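Local structure of CHAD domain (Ricinus communis, 6QV5) at residues E28-P31 with A32-N36; L161-A164 with P165-D168; A172-S175 with R176-Q180. The protein probably binds inorganic polyphosphate through its all-helical CHAD domain, and also carries a bound zinc ion. All coordinates share one frame; numbering follows the deposited sequence.

How the contacts relate
All three contacts are local, between neighbouring turns of one chain, and they come in series along it. Contact 1 lies near the start of helix 26-42, contact 2 near the C-terminal end of helix 147-163 and in the loop beyond, and contact 3 near the start of helix 171-192, which that loop leads into. The centres of contacts 1 and 2 are about 11 Å apart and the two touch: F30 CG meets L167 CD1 at 3.6 Å. The centre of contact 3 is about 16 Å from that of contact 1 and 18 Å from that of contact 2. F74 bridges the gap, its ring meeting both F30 and F174, so three helices are joined at one end of the bundle, away from the zinc site.

Contact 1: residues E28-P31 with A32-N36; sequences EAFP and AILGN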
loop_
_atom_site.group_PDB
_atom_site.type_symbol
_atom_site.label_atom_id
_atom_site.label_comp_id
_atom_site.label_asym_id
_atom_site.label_seq_id
_atom_site.Cartn_x
_atom_site.Cartn_y
_atom_site.Cartn_z
ATOM N N GLU A 28 17.637 15.678 8.854
ATOM C CA GLU A 28 17.051 16.414 7.731
ATOM C C GLU A 28 16.176 15.500 6.871
ATOM O O GLU A 28 15.129 15.940 6.393
ATOM C CB GLU A 28 18.152 17.056 6.866
ATOM C CG GLU A 28 18.964 18.124 7.585
ATOM C CD GLU A 28 20.183 18.654 6.850
ATOM O OE1 GLU A 28 20.851 17.869 6.138
ATOM O OE2 GLU A 28 20.482 19.860 7.007
ATOM N N ALA A 29 16.603 14.233 6.678
ATOM C CA ALA A 29 15.901 13.228 5.877
ATOM C C ALA A 29 14.606 12.745 6.534
ATOM O O ALA A 29 13.576 12.702 5.864
ATOM C CB ALA A 29 16.818 12.050 5.585
ATOM N N PHE A 30 14.662 12.388 7.837
ATOM C CA PHE A 30 13.530 11.910 8.644
ATOM C C PHE A 30 12.296 12.845 8.576
ATOM O O PHE A 30 11.229 12.340 8.223
ATOM C CB PHE A 30 13.981 11.638 10.092
ATOM C CG PHE A 30 12.926 11.302 11.119
ATOM C CD1 PHE A 30 12.527 9.987 11.326
ATOM C CD2 PHE A 30 12.408 12.286 11.955
ATOM C CE1 PHE A 30 11.588 9.669 12.311
ATOM C CE2 PHE A 30 11.462 11.970 12.934
ATOM C CZ PHE A 30 11.064 10.662 13.110
ATOM N N PRO A 31 12.384 14.180 8.844
ATOM C CA PRO A 31 11.177 15.017 8.727
ATOM C C PRO A 31 10.751 15.268 7.278
ATOM O O PRO A 31 9.582 15.569 7.041
ATOM C CB PRO A 31 11.567 16.310 9.446
ATOM C CG PRO A 31 13.031 16.397 9.286
ATOM C CD PRO A 31 13.548 14.988 9.272
ATOM N N ALA A 32 11.690 15.146 6.316
ATOM C CA ALA A 32 11.410 15.327 4.891
ATOM C C ALA A 32 10.643 14.126 4.333
ATOM O O ALA A 32 9.721 14.319 3.542
ATOM C CB ALA A 32 12.701 15.541 4.116
ATOM N N ILE A 33 11.013 12.894 4.764
ATOM C CA ILE A 33 10.383 11.626 4.370
ATOM C C ILE A 33 8.973 11.529 4.971
ATOM O O ILE A 33 8.015 11.291 4.230
ATOM C CB ILE A 33 11.290 10.401 4.726
ATOM C CG1 ILE A 33 12.508 10.322 3.782
ATOM C CG2 ILE A 33 10.506 9.069 4.725
ATOM C CD1 ILE A 33 13.731 9.634 4.349
ATOM N N LEU A 34 8.851 11.720 6.305
ATOM C CA LEU A 34 7.567 11.659 7.008
ATOM C C LEU A 34 6.628 12.799 6.625
ATOM O O LEU A 34 5.419 12.585 6.550
ATOM C CB LEU A 34 7.747 11.582 8.532
ATOM C CG LEU A 34 8.276 10.264 9.112
ATOM C CD1 LEU A 34 8.487 10.393 10.592
ATOM C CD2 LEU A 34 7.315 9.101 8.855
ATOM N N GLY A 35 7.199 13.979 6.364
ATOM C CA GLY A 35 6.465 15.164 5.931
ATOM C C GLY A 35 5.849 14.973 4.558
ATOM O O GLY A 35 4.735 15.439 4.309
ATOM N N ASN A 36 6.569 14.259 3.670
ATOM C CA ASN A 36 6.137 13.907 2.316
ATOM C C ASN A 36 4.964 12.918 2.397
ATOM O O ASN A 36 4.027 13.014 1.603
ATOM C CB ASN A 36 7.304 13.294 1.533
ATOM C CG ASN A 36 7.020 13.063 0.071
ATOM O OD1 ASN A 36 6.432 12.052 -0.322
ATOM N ND2 ASN A 36 7.444 13.997 -0.767
#
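F30 and L34 meet one turn apart on helix 26-42, a methyl of the leucine resting on the phenyl ring. The leucine side chain can be followed outward. L34 CB starts 3.6 Å from F30 O, and L34 CG passes the same oxygen at 3.7 Å. At the tip, L34 CD1 comes over one ring face, 3.9 Å from the F30 centroid. It stands 24° off the ring normal, on the CE1-CZ side, in a CH-pi contact. F30 has CG anti to its own N (chi1 173°), while L34 turns CG beside its N (chi1 -72°). These torsions direct the two i to i+4 side chains to one face of the helix, and the extended end of the leucine then lets CD1 reach the ring.

The same spacing governs the backbone. I33 N donates to A29 O at 2.8 Å, almost in line with the carbonyl. L34 N bonds to F30 O at 3.1 Å with a nearly straight N-H...O. G35 N reaches P31 O from well above the carbonyl plane, at 2.9 Å. This run of bonds is that of an alpha-helix with a proline kink: the nitrogen of P31 has no hydrogen to give to the preceding turn, and the helix is kinked there. Within the all-helical CHAD fold, this segment packs against both helix 54-73, which meets I33 and L34 through A70, and helix 147-163, whose M160 touches P31 and L34. The phenyl ring of F30 also makes an edge-to-face contact with F74. A32 CB lies against the carbonyl oxygens of E28 and A29, 3.4 Å from each, and I33 CD1 meets the methyl of A29.

Contact 2: residues L161-A164 with P165-D168; sequences LETA and PLLD
Near the C-terminal end of helix 147-163, where the chain runs into the loop toward helix 171-192, the pyrrolidine ring of P165 sits against the carbonyl oxygens of L161 and E162. P165 CD lies 3.3 Å from L161 O and 3.4 Å from E162 O; carbon stands where an amide hydrogen would otherwise be, so P165 donates no bond to the preceding turn. On another side, the same P165 CD packs on A164 CB at 3.5 Å, and buried A164 in turn rests on F30 and P31 of helix 26-42.

Backbone pairing here has a three-residue spacing. L166 N donates to T163 O at 3.2 Å, bent to 137° and from above the carbonyl plane, and L167 N makes a weak, longer bond of 3.5 Å to A164 O. These i to i+3 bonds, with the change to extended backbone at L167 (psi 135°), mark the exit from helix into the interhelical loop of the CHAD domain. L166 turns CG beside its own N (chi1 -49°), which lets CD1 reach back to E162 O. L167, with much the same first torsion, places CG 3.7 Å from T163 O, and its side chain also packs on L26 and F30. T163 OG1 is hydrogen-bonded to W159 O one turn earlier.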
loop_
_atom_site.group_PDB
_atom_site.type_symbol
_atom_site.label_atom_id
_atom_site.label_comp_id
_atom_site.label_asym_id
_atom_site.label_seq_id
_atom_site.Cartn_x
_atom_site.Cartn_y
_atom_site.Cartn_z
ATOM N N LEU A 161 8.700 16.466 14.397
ATOM C CA LEU A 161 9.555 17.639 14.599
ATOM C C LEU A 161 10.368 17.589 15.893
ATOM O O LEU A 161 11.472 18.132 15.929
ATOM C CB LEU A 161 8.739 18.940 14.520
ATOM C CG LEU A 161 8.082 19.249 13.171
ATOM C CD1 LEU A 161 6.852 20.094 13.358
ATOM C CD2 LEU A 161 9.056 19.919 12.209
ATOM N N GLU A 162 9.833 16.940 16.946
ATOM C CA GLU A 162 10.506 16.804 18.241
ATOM C C GLU A 162 11.643 15.771 18.185
ATOM O O GLU A 162 12.718 16.021 18.735
ATOM C CB GLU A 162 9.495 16.453 19.350
ATOM C CG GLU A 162 10.051 16.593 20.762
ATOM C CD GLU A 162 9.110 16.314 21.921
ATOM O OE1 GLU A 162 8.053 15.674 21.710
ATOM O OE2 GLU A 162 9.442 16.732 23.055
ATOM N N THR A 163 11.404 14.619 17.528
ATOM C CA THR A 163 12.375 13.528 17.414
ATOM C C THR A 163 13.451 13.792 16.339
ATOM O O THR A 163 14.547 13.237 16.444
ATOM C CB THR A 163 11.662 12.170 17.217
ATOM O OG1 THR A 163 10.407 12.175 17.897
ATOM C CG2 THR A 163 12.489 11.000 17.728
ATOM N N ALA A 164 13.145 14.638 15.327
ATOM C CA ALA A 164 14.051 14.974 14.218
ATOM C C ALA A 164 15.462 15.463 14.640
ATOM O O ALA A 164 16.417 14.860 14.156
ATOM C CB ALA A 164 13.404 15.972 13.268
ATOM N N PRO A 165 15.666 16.480 15.529
ATOM C CA PRO A 165 17.049 16.879 15.860
ATOM C C PRO A 165 17.817 15.901 16.756
ATOM O O PRO A 165 19.034 16.032 16.893
ATOM C CB PRO A 165 16.874 18.247 16.524
ATOM C CG PRO A 165 15.528 18.193 17.133
ATOM C CD PRO A 165 14.685 17.336 16.235
ATOM N N LEU A 166 17.113 14.917 17.348
ATOM C CA LEU A 166 17.680 13.906 18.248
ATOM C C LEU A 166 18.396 12.755 17.512
ATOM O O LEU A 166 19.045 11.932 18.163
ATOM C CB LEU A 166 16.590 13.338 19.190
ATOM C CG LEU A 166 15.680 14.335 19.933
ATOM C CD1 LEU A 166 14.512 13.622 20.585
ATOM C CD2 LEU A 166 16.444 15.132 20.977
ATOM N N LEU A 167 18.285 12.700 16.169
ATOM C CA LEU A 167 18.894 11.643 15.356
ATOM C C LEU A 167 20.320 11.962 14.914
ATOM O O LEU A 167 20.595 13.074 14.457
ATOM C CB LEU A 167 18.009 11.274 14.151
ATOM C CG LEU A 167 16.542 10.908 14.436
ATOM C CD1 LEU A 167 15.797 10.672 13.160
ATOM C CD2 LEU A 167 16.421 9.676 15.324
ATOM N N ASP A 168 21.220 10.970 15.045
ATOM C CA ASP A 168 22.642 11.079 14.713
ATOM C C ASP A 168 23.013 10.462 13.361
ATOM O O ASP A 168 22.320 9.569 12.868
ATOM C CB ASP A 168 23.497 10.456 15.830
ATOM C CG ASP A 168 23.357 11.149 17.167
ATOM O OD1 ASP A 168 24.214 12.002 17.485
ATOM O OD2 ASP A 168 22.392 10.838 17.897
#

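Contact 3: residues A172-S175 with R176-Q180; sequences AHFS and RQIMQ
The carbonyl oxygen of A172 receives the backbone N-H of R176 at 3.2 Å, and the same arginine returns to it with its side chain. R176 NE makes a weak bond to A172 O at 3.4 Å, its N-H...O angle only 132°. The torsions carry it there: CG stands between N and the carbonyl carbon (chi1 71°), and the chain bends at chi3. The side chain runs outward and slants back toward the start of the helix, so that NE, not the whole guanidinium, comes to A172 O. The guanidinium edge lies beside H173 CA. S175 OG is hydrogen-bonded to A171 O, with A172 O also close at 3.1 Å, and has a weak hydrogen bond to Y222 OH besides.

Farther along, M179 N donates to S175 O at 2.8 Å. I178 N bonds to F174 O at 3.3 Å in the carbonyl plane, an oxygen that also takes a weak bond from Q177 N.

F174 and I178 form an apolar pair. I178 CG1 sits 3.9 Å from the centroid of the F174 ring, over the CE2-CZ side of one face, in a CH-pi contact. On the exposed side, H173 and Q177 also approach one another. The imidazole and amide planes stand 68° apart, and H173 CD2 is 3.7 Å from Q177 OE1.

Beyond the two segments, the F174 ring meets that of F74 with planes nearly parallel, and L73 touches both F174 and I178. This turn thus packs on the end of helix 54-73 and on F74 and V77 that follow. The i to i+4 spacing is that of an alpha-helix, and exposed H173, R176 and Q177 against buried F174 and M179, with S175 as a buried polar residue, give it the character of an amphipathic helix in the CHAD bundle.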
loop_
_atom_site.group_PDB
_atom_site.type_symbol
_atom_site.label_atom_id
_atom_site.label_comp_id
_atom_site.label_asym_id
_atom_site.label_seq_id
_atom_site.Cartn_x
_atom_site.Cartn_y
_atom_site.Cartn_z
ATOM N N ALA A 172 22.934 8.911 4.284
ATOM C CA ALA A 172 23.632 7.876 3.515
ATOM C C ALA A 172 24.017 6.670 4.374
ATOM O O ALA A 172 23.926 5.538 3.899
ATOM C CB ALA A 172 24.864 8.461 2.842
ATOM N N HIS A 173 24.435 6.915 5.636
ATOM C CA HIS A 173 24.818 5.875 6.593
ATOM C C HIS A 173 23.599 5.059 7.028
ATOM O O HIS A 173 23.702 3.839 7.160
ATOM C CB HIS A 173 25.519 6.489 7.816
ATOM C CG HIS A 173 26.139 5.475 8.728
ATOM N ND1 HIS A 173 27.476 5.133 8.625
ATOM C CD2 HIS A 173 25.581 4.761 9.735
ATOM C CE1 HIS A 173 27.689 4.228 9.567
ATOM N NE2 HIS A 173 26.577 3.969 10.257
ATOM N N PHE A 174 22.455 5.734 7.257
ATOM C CA PHE A 174 21.209 5.089 7.666
ATOM C C PHE A 174 20.579 4.310 6.511
ATOM O O PHE A 174 20.153 3.173 6.718
ATOM C CB PHE A 174 20.218 6.118 8.248
ATOM C CG PHE A 174 18.880 5.541 8.654
ATOM C CD1 PHE A 174 18.716 4.915 9.884
ATOM C CD2 PHE A 174 17.781 5.624 7.804
ATOM C CE1 PHE A 174 17.483 4.371 10.252
ATOM C CE2 PHE A 174 16.551 5.073 8.170
ATOM C CZ PHE A 174 16.408 4.458 9.394
ATOM N N SER A 175 20.500 4.929 5.311
ATOM C CA SER A 175 19.902 4.328 4.117
ATOM C C SER A 175 20.597 3.055 3.657
ATOM O O SER A 175 19.905 2.122 3.261
ATOM C CB SER A 175 19.822 5.333 2.972
ATOM O OG SER A 175 21.111 5.746 2.550
ATOM N N ARG A 176 21.949 3.005 3.709
ATOM C CA ARG A 176 22.711 1.824 3.286
ATOM C C ARG A 176 22.437 0.599 4.172
ATOM O O ARG A 176 22.381 -0.513 3.652
ATOM C CB ARG A 176 24.222 2.113 3.140
ATOM C CG ARG A 176 25.001 2.346 4.434
ATOM C CD ARG A 176 26.490 2.447 4.166
ATOM N NE ARG A 176 26.918 3.836 3.994
ATOM C CZ ARG A 176 27.978 4.216 3.287
ATOM N NH1 ARG A 176 28.725 3.316 2.657
ATOM N NH2 ARG A 176 28.294 5.500 3.193
ATOM N N GLN A 177 22.222 0.814 5.488
ATOM C CA GLN A 177 21.919 -0.243 6.459
ATOM C C GLN A 177 20.521 -0.821 6.212
ATOM O O GLN A 177 20.342 -2.039 6.281
ATOM C CB GLN A 177 22.035 0.287 7.900
ATOM C CG GLN A 177 23.461 0.632 8.328
ATOM C CD GLN A 177 23.517 1.331 9.667
ATOM O OE1 GLN A 177 22.816 2.319 9.922
ATOM N NE2 GLN A 177 24.374 0.843 10.552
ATOM N N ILE A 178 19.542 0.059 5.909
ATOM C CA ILE A 178 18.145 -0.290 5.623
ATOM C C ILE A 178 18.034 -0.970 4.247
ATOM O O ILE A 178 17.379 -2.007 4.136
ATOM C CB ILE A 178 17.215 0.961 5.778
ATOM C CG1 ILE A 178 17.237 1.541 7.227
ATOM C CG2 ILE A 178 15.774 0.713 5.291
ATOM C CD1 ILE A 178 16.684 0.633 8.416
ATOM N N MET A 179 18.687 -0.390 3.215
ATOM C CA MET A 179 18.696 -0.910 1.842
ATOM C C MET A 179 19.354 -2.282 1.736
ATOM O O MET A 179 18.912 -3.095 0.926
ATOM C CB MET A 179 19.334 0.092 0.867
ATOM C CG MET A 179 18.495 0.356 -0.374
ATOM S SD MET A 179 16.819 0.980 -0.052
ATOM C CE MET A 179 17.153 2.700 0.236
ATOM N N GLN A 180 20.391 -2.550 2.563
ATOM C CA GLN A 180 21.067 -3.851 2.602
ATOM C C GLN A 180 20.133 -4.897 3.208
ATOM O O GLN A 180 20.049 -6.002 2.679
ATOM C CB GLN A 180 22.383 -3.784 3.392
ATOM C CG GLN A 180 23.599 -3.461 2.527
ATOM C CD GLN A 180 24.890 -3.339 3.310
ATOM O OE1 GLN A 180 24.984 -3.686 4.495
ATOM N NE2 GLN A 180 25.928 -2.839 2.654
#